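Local atomic coordinates of threonine phosphate decarboxylase-like enzyme (Sulfurospirillum multivorans, PDB entry 6OUX), a protein that catalyses the pyridoxal phosphate-dependent decarboxylation of L-serine O-phosphate to ethanolamine O-phosphate, a precursor of the nucleotide-loop linker in norcobamides. Residues M192-K197 / L229-Y233; V236-L242 / L253-M258. All coordinates share one frame. Numbering follows the deposited sequence.

Interaction 1. Residues M192-K197 / L229-Y233; sequences MHILLK and LFDMY
The phenol oxygen of Tyr233 is the polar hub of this contact, held by two side chains one helical turn apart. His193 ND1 lies 2.8 Å from Tyr233 OH in a nearly straight hydrogen bond, and Lys197 NZ donates a second one to Tyr233 OH over 3.0 Å. Residues 192-197 are wholly helical, part of helix 189-198, with Lys197 N bonded to His193 O at 2.8 Å. Residues 229-232 end helix 227-232, and Tyr233, at phi/psi -118/110, is the first residue to leave helical geometry; its N still bonds Leu229 O at 3.0 Å. The closest CA pairs are Leu196-Tyr233 at 7.3 Å and His193-Leu229 at 7.5 Å. With chi1 m, Tyr233 lays its ring against Leu196, whose CB sits 3.8 Å from the ring centroid almost on the normal, a CH-pi contact; Leu196 CD1 reaches Tyr233 CD2 at 3.6 Å. Leu229 CD2 makes a similar contact over the His193 ring, 4.0 Å from its centroid, while Met232 SD approaches His193 CE1 obliquely at 3.7 Å. Deeper in, Leu196 CD1 meets Leu229 CB at 3.9 Å and Met192 CB meets Leu229 CD1 at 4.1 Å, above Ile205 and Ile207 of strand 204-208. The contact is thus amphipathic: leucines pack on the strand, while buried Tyr233 offers its hydroxyl to His193 and exposed Lys197, accepting at least the lysine's bond.

Interaction 2. Residues V236-L242 / L253-M258; sequences VIIVKSL and LGYALM
Tyr255 swings its ring, with chi1 p, back across the neighbouring strand, where its CE1 lies 3.9 Å from Lys240 CB and 4.1 Å from Leu242 CD2, the latter at the ring edge. Beneath this overlap strands 236-241 and 254-257 run antiparallel, their axes 4.6 Å apart at closest and their directions 169° apart. Ile238-Leu257 and Lys240-Tyr255 are hydrogen-bonded pairs: Ile238 N to Leu257 O is 3.1 Å, Leu257 N to Ile238 O 2.8 Å, Lys240 N to Tyr255 O 2.9 Å and Tyr255 N to Lys240 O 2.8 Å. Leu242 N continues the register to Leu253 O at 2.8 Å. Between them lie the non-hydrogen-bonded pairs Val239-Ala256 and Ser241-Gly254, with CA-CA distances of 4.3 and 4.1 Å; a CB on Gly254 would crowd Lys240 O, consistent with glycine at this close pair. Ile238 CB meets Leu257 CB at 4.2 Å on the face shared with Tyr255 and Lys240, whereas Val239 CG2 meets Ala256 CB at 4.2 Å on the other. Extended Lys240 carries NZ to a salt bridge with Asp245, and Ser241 OG accepts from the backbone N of Ser243 and Lys244, pinning the turn that follows the strand. In the seven-stranded sheet of this class I and II aminotransferase-family fold, strand 236-241 also pairs in parallel with 204-208, while 254-257 runs antiparallel to 102-105; helix 84-95 packs on Tyr255 and Leu257, helix 108-116 on Val239 and Ala256.

The two contacts follow one another along the chain, with centres about 16 Å apart. Helix 227-232 leads through a short connection into strand 236-241, so the second segment of interaction 1 runs almost directly into the first of interaction 2. Phe230, which faces away from helix 189-198, joins the two: its CE1 lies 3.4 Å from Leu257 C, and its CB 3.8 Å from Ile238 CG1. Strand 204-208 lies under interaction 1 and pairs with strand 236-241. The seven-stranded sheet therefore links an outer helix pair, away from the substrate-binding residues, to a buried strand pair whose Ser241 side chain is about 11 Å from that of substrate-binding Asn181.

Interaction 1. Residues M192-K197 / L229-Y233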
loop_
_atom_site.group_PDB
_atom_site.type_symbol
_atom_site.label_atom_id
_atom_site.label_comp_id
_atom_site.label_asym_id
_atom_site.label_seq_id
_atom_site.Cartn_x
_atom_site.Cartn_y
_atom_site.Cartn_z
ATOM N N MET A 192 -6.373 17.670 26.871
ATOM C CA MET A 192 -6.528 16.280 26.466
ATOM C C MET A 192 -6.525 15.338 27.683
ATOM O O MET A 192 -7.285 14.364 27.680
ATOM C CB MET A 192 -5.435 15.797 25.446
ATOM C CG MET A 192 -5.666 16.152 23.987
ATOM S SD MET A 192 -7.276 15.691 23.206
ATOM C CE MET A 192 -7.407 14.159 23.854
ATOM N N HIS A 193 -5.634 15.571 28.663
ATOM C CA HIS A 193 -5.599 14.732 29.921
ATOM C C HIS A 193 -6.973 14.735 30.671
ATOM O O HIS A 193 -7.546 13.686 30.988
ATOM C CB HIS A 193 -4.480 15.242 30.889
ATOM C CG HIS A 193 -3.127 14.719 30.569
ATOM N ND1 HIS A 193 -2.799 13.382 30.683
ATOM C CD2 HIS A 193 -1.997 15.361 30.170
ATOM C CE1 HIS A 193 -1.540 13.222 30.311
ATOM N NE2 HIS A 193 -1.035 14.404 29.990
ATOM N N ILE A 194 -7.505 15.928 30.871
ATOM C CA ILE A 194 -8.840 16.110 31.488
ATOM C C ILE A 194 -9.926 15.366 30.743
ATOM O O ILE A 194 -10.667 14.570 31.333
ATOM C CB ILE A 194 -9.205 17.599 31.597
ATOM C CG1 ILE A 194 -8.226 18.280 32.536
ATOM C CG2 ILE A 194 -10.637 17.790 32.112
ATOM C CD1 ILE A 194 -8.205 19.768 32.321
ATOM N N LEU A 195 -9.978 15.553 29.434
ATOM C CA LEU A 195 -10.943 14.833 28.583
ATOM C C LEU A 195 -10.799 13.335 28.737
ATOM O O LEU A 195 -11.801 12.622 29.003
ATOM C CB LEU A 195 -10.808 15.277 27.125
ATOM C CG LEU A 195 -11.683 14.602 26.044
ATOM C CD1 LEU A 195 -11.859 15.527 24.846
ATOM C CD2 LEU A 195 -11.152 13.225 25.582
ATOM N N LEU A 196 -9.548 12.839 28.602
ATOM C CA LEU A 196 -9.319 11.371 28.624
ATOM C C LEU A 196 -9.558 10.728 29.997
ATOM O O LEU A 196 -10.026 9.599 30.099
ATOM C CB LEU A 196 -7.884 10.994 28.166
ATOM C CG LEU A 196 -7.589 11.312 26.703
ATOM C CD1 LEU A 196 -6.128 11.082 26.417
ATOM C CD2 LEU A 196 -8.472 10.490 25.779
ATOM N N LYS A 197 -9.262 11.441 31.044
ATOM C CA LYS A 197 -9.639 10.937 32.355
ATOM C C LYS A 197 -11.171 10.703 32.474
ATOM O O LYS A 197 -11.611 9.636 32.935
ATOM C CB LYS A 197 -9.178 11.885 33.437
ATOM C CG LYS A 197 -7.683 11.853 33.609
ATOM C CD LYS A 197 -7.238 12.883 34.646
ATOM C CE LYS A 197 -6.014 12.387 35.420
ATOM N NZ LYS A 197 -4.936 11.855 34.515
ATOM N N LEU A 229 -0.091 10.091 26.079
ATOM C CA LEU A 229 -1.501 9.676 26.217
ATOM C C LEU A 229 -1.725 8.194 26.011
ATOM O O LEU A 229 -2.480 7.534 26.789
ATOM C CB LEU A 229 -2.395 10.481 25.296
ATOM C CG LEU A 229 -2.193 11.969 25.334
ATOM C CD1 LEU A 229 -3.125 12.592 24.256
ATOM C CD2 LEU A 229 -2.435 12.602 26.706
ATOM N N PHE A 230 -1.057 7.636 25.011
ATOM C CA PHE A 230 -1.058 6.202 24.817
ATOM C C PHE A 230 -0.546 5.480 26.053
ATOM O O PHE A 230 -1.174 4.497 26.516
ATOM C CB PHE A 230 -0.191 5.812 23.604
ATOM C CG PHE A 230 -0.131 4.311 23.370
ATOM C CD1 PHE A 230 -1.242 3.662 22.996
ATOM C CD2 PHE A 230 1.037 3.594 23.555
ATOM C CE1 PHE A 230 -1.225 2.311 22.738
ATOM C CE2 PHE A 230 1.083 2.238 23.330
ATOM C CZ PHE A 230 -0.048 1.593 22.933
ATOM N N ASP A 231 0.529 5.986 26.653
ATOM C CA ASP A 231 1.103 5.289 27.799
ATOM C C ASP A 231 0.246 5.313 29.077
ATOM O O ASP A 231 0.280 4.335 29.861
ATOM C CB ASP A 231 2.487 5.788 28.137
ATOM C CG ASP A 231 3.521 5.401 27.130
ATOM O OD1 ASP A 231 3.339 4.475 26.272
ATOM O OD2 ASP A 231 4.541 6.099 27.225
ATOM N N MET A 232 -0.535 6.392 29.250
ATOM C CA MET A 232 -1.271 6.632 30.460
ATOM C C MET A 232 -2.699 6.061 30.426
ATOM O O MET A 232 -3.202 5.658 31.451
ATOM C CB MET A 232 -1.297 8.155 30.779
ATOM C CG MET A 232 -1.994 8.531 32.115
ATOM S SD MET A 232 -1.758 10.265 32.585
ATOM C CE MET A 232 0.001 10.372 32.581
ATOM N N TYR A 233 -3.350 6.023 29.257
ATOM C CA TYR A 233 -4.773 5.742 29.145
ATOM C C TYR A 233 -4.998 4.466 28.344
ATOM O O TYR A 233 -4.802 4.448 27.137
ATOM C CB TYR A 233 -5.486 6.914 28.525
ATOM C CG TYR A 233 -5.338 8.183 29.320
ATOM C CD1 TYR A 233 -6.000 8.346 30.551
ATOM C CD2 TYR A 233 -4.450 9.190 28.910
ATOM C CE1 TYR A 233 -5.826 9.475 31.290
ATOM C CE2 TYR A 233 -4.262 10.295 29.669
ATOM C CZ TYR A 233 -4.971 10.446 30.834
ATOM O OH TYR A 233 -4.756 11.588 31.545
#

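Interaction 2. Residues V236-L242 / L253-M258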
loop_
_atom_site.group_PDB
_atom_site.type_symbol
_atom_site.label_atom_id
_atom_site.label_comp_id
_atom_site.label_asym_id
_atom_site.label_seq_id
_atom_site.Cartn_x
_atom_site.Cartn_y
_atom_site.Cartn_z
ATOM N N VAL A 236 -6.771 4.417 24.770
ATOM C CA VAL A 236 -6.289 5.239 23.682
ATOM C C VAL A 236 -5.617 4.441 22.558
ATOM O O VAL A 236 -4.727 3.601 22.795
ATOM C CB VAL A 236 -5.412 6.365 24.218
ATOM C CG1 VAL A 236 -4.612 7.093 23.117
ATOM C CG2 VAL A 236 -6.306 7.360 24.950
ATOM N N ILE A 237 -5.965 4.851 21.345
ATOM C CA ILE A 237 -5.278 4.471 20.124
ATOM C C ILE A 237 -4.769 5.729 19.440
ATOM O O ILE A 237 -5.552 6.674 19.208
ATOM C CB ILE A 237 -6.189 3.709 19.188
ATOM C CG1 ILE A 237 -6.544 2.361 19.794
ATOM C CG2 ILE A 237 -5.532 3.463 17.838
ATOM C CD1 ILE A 237 -7.768 1.698 19.224
ATOM N N ILE A 238 -3.460 5.770 19.218
ATOM C CA ILE A 238 -2.854 6.894 18.515
ATOM C C ILE A 238 -2.653 6.517 17.071
ATOM O O ILE A 238 -2.135 5.435 16.748
ATOM C CB ILE A 238 -1.483 7.292 19.135
ATOM C CG1 ILE A 238 -1.627 7.651 20.612
ATOM C CG2 ILE A 238 -0.831 8.434 18.357
ATOM C CD1 ILE A 238 -2.541 8.841 20.906
ATOM N N VAL A 239 -3.039 7.411 16.163
ATOM C CA VAL A 239 -2.756 7.176 14.763
ATOM C C VAL A 239 -2.032 8.392 14.187
ATOM O O VAL A 239 -2.380 9.523 14.527
ATOM C CB VAL A 239 -4.086 6.970 13.960
ATOM C CG1 VAL A 239 -3.762 6.709 12.533
ATOM C CG2 VAL A 239 -4.897 5.817 14.466
ATOM N N LYS A 240 -1.073 8.167 13.287
ATOM C CA LYS A 240 -0.226 9.279 12.780
ATOM C C LYS A 240 0.323 8.945 11.399
ATOM O O LYS A 240 0.930 7.901 11.194
ATOM C CB LYS A 240 0.911 9.603 13.767
ATOM C CG LYS A 240 1.780 10.738 13.306
ATOM C CD LYS A 240 2.597 11.414 14.395
ATOM C CE LYS A 240 3.308 12.617 13.820
ATOM N NZ LYS A 240 4.223 12.136 12.749
ATOM N N SER A 241 0.105 9.867 10.465
ATOM C CA SER A 241 0.721 9.831 9.185
ATOM C C SER A 241 2.212 10.025 9.365
ATOM O O SER A 241 2.653 10.726 10.258
ATOM C CB SER A 241 0.112 10.880 8.276
ATOM O OG SER A 241 0.896 10.988 7.098
ATOM N N LEU A 242 2.995 9.342 8.561
ATOM C CA LEU A 242 4.406 9.739 8.383
ATOM C C LEU A 242 4.665 10.520 7.091
ATOM O O LEU A 242 5.785 10.987 6.898
ATOM C CB LEU A 242 5.320 8.524 8.451
ATOM C CG LEU A 242 5.333 7.802 9.790
ATOM C CD1 LEU A 242 6.044 6.460 9.630
ATOM C CD2 LEU A 242 6.027 8.660 10.848
ATOM N N LEU A 253 2.905 6.140 4.205
ATOM C CA LEU A 253 3.219 5.486 5.470
ATOM C C LEU A 253 2.527 6.121 6.641
ATOM O O LEU A 253 2.493 7.320 6.759
ATOM C CB LEU A 253 4.688 5.635 5.794
ATOM C CG LEU A 253 5.665 4.918 4.905
ATOM C CD1 LEU A 253 7.056 5.420 5.230
ATOM C CD2 LEU A 253 5.557 3.424 5.097
ATOM N N GLY A 254 2.026 5.303 7.545
ATOM C CA GLY A 254 1.503 5.827 8.790
ATOM C C GLY A 254 1.616 4.744 9.812
ATOM O O GLY A 254 1.844 3.547 9.449
ATOM N N TYR A 255 1.473 5.121 11.072
ATOM C CA TYR A 255 1.479 4.087 12.125
ATOM C C TYR A 255 0.350 4.328 13.127
ATOM O O TYR A 255 -0.293 5.381 13.127
ATOM C CB TYR A 255 2.847 3.981 12.815
ATOM C CG TYR A 255 3.170 5.162 13.768
ATOM C CD1 TYR A 255 3.731 6.323 13.305
ATOM C CD2 TYR A 255 2.882 5.087 15.095
ATOM C CE1 TYR A 255 4.041 7.384 14.164
ATOM C CE2 TYR A 255 3.154 6.142 15.959
ATOM C CZ TYR A 255 3.706 7.276 15.482
ATOM O OH TYR A 255 3.943 8.276 16.332
ATOM N N ALA A 256 0.084 3.316 13.923
ATOM C CA ALA A 256 -0.800 3.396 15.082
ATOM C C ALA A 256 -0.158 2.731 16.276
ATOM O O ALA A 256 0.604 1.753 16.118
ATOM C CB ALA A 256 -2.121 2.726 14.807
ATOM N N LEU A 257 -0.487 3.240 17.459
ATOM C CA LEU A 257 -0.154 2.615 18.767
ATOM C C LEU A 257 -1.483 2.093 19.338
ATOM O O LEU A 257 -2.460 2.840 19.460
ATOM C CB LEU A 257 0.437 3.638 19.722
ATOM C CG LEU A 257 1.641 4.447 19.204
ATOM C CD1 LEU A 257 2.168 5.414 20.253
ATOM C CD2 LEU A 257 2.785 3.590 18.715
ATOM N N MET A 258 -1.521 0.808 19.624
ATOM C CA MET A 258 -2.729 0.176 20.079
ATOM C C MET A 258 -2.416 -1.096 20.849
ATOM O O MET A 258 -1.268 -1.507 20.984
ATOM C CB MET A 258 -3.706 -0.072 18.911
ATOM C CG MET A 258 -3.248 -1.003 17.805
ATOM S SD MET A 258 -4.463 -1.232 16.416
ATOM C CE MET A 258 -3.833 -0.313 15.266
#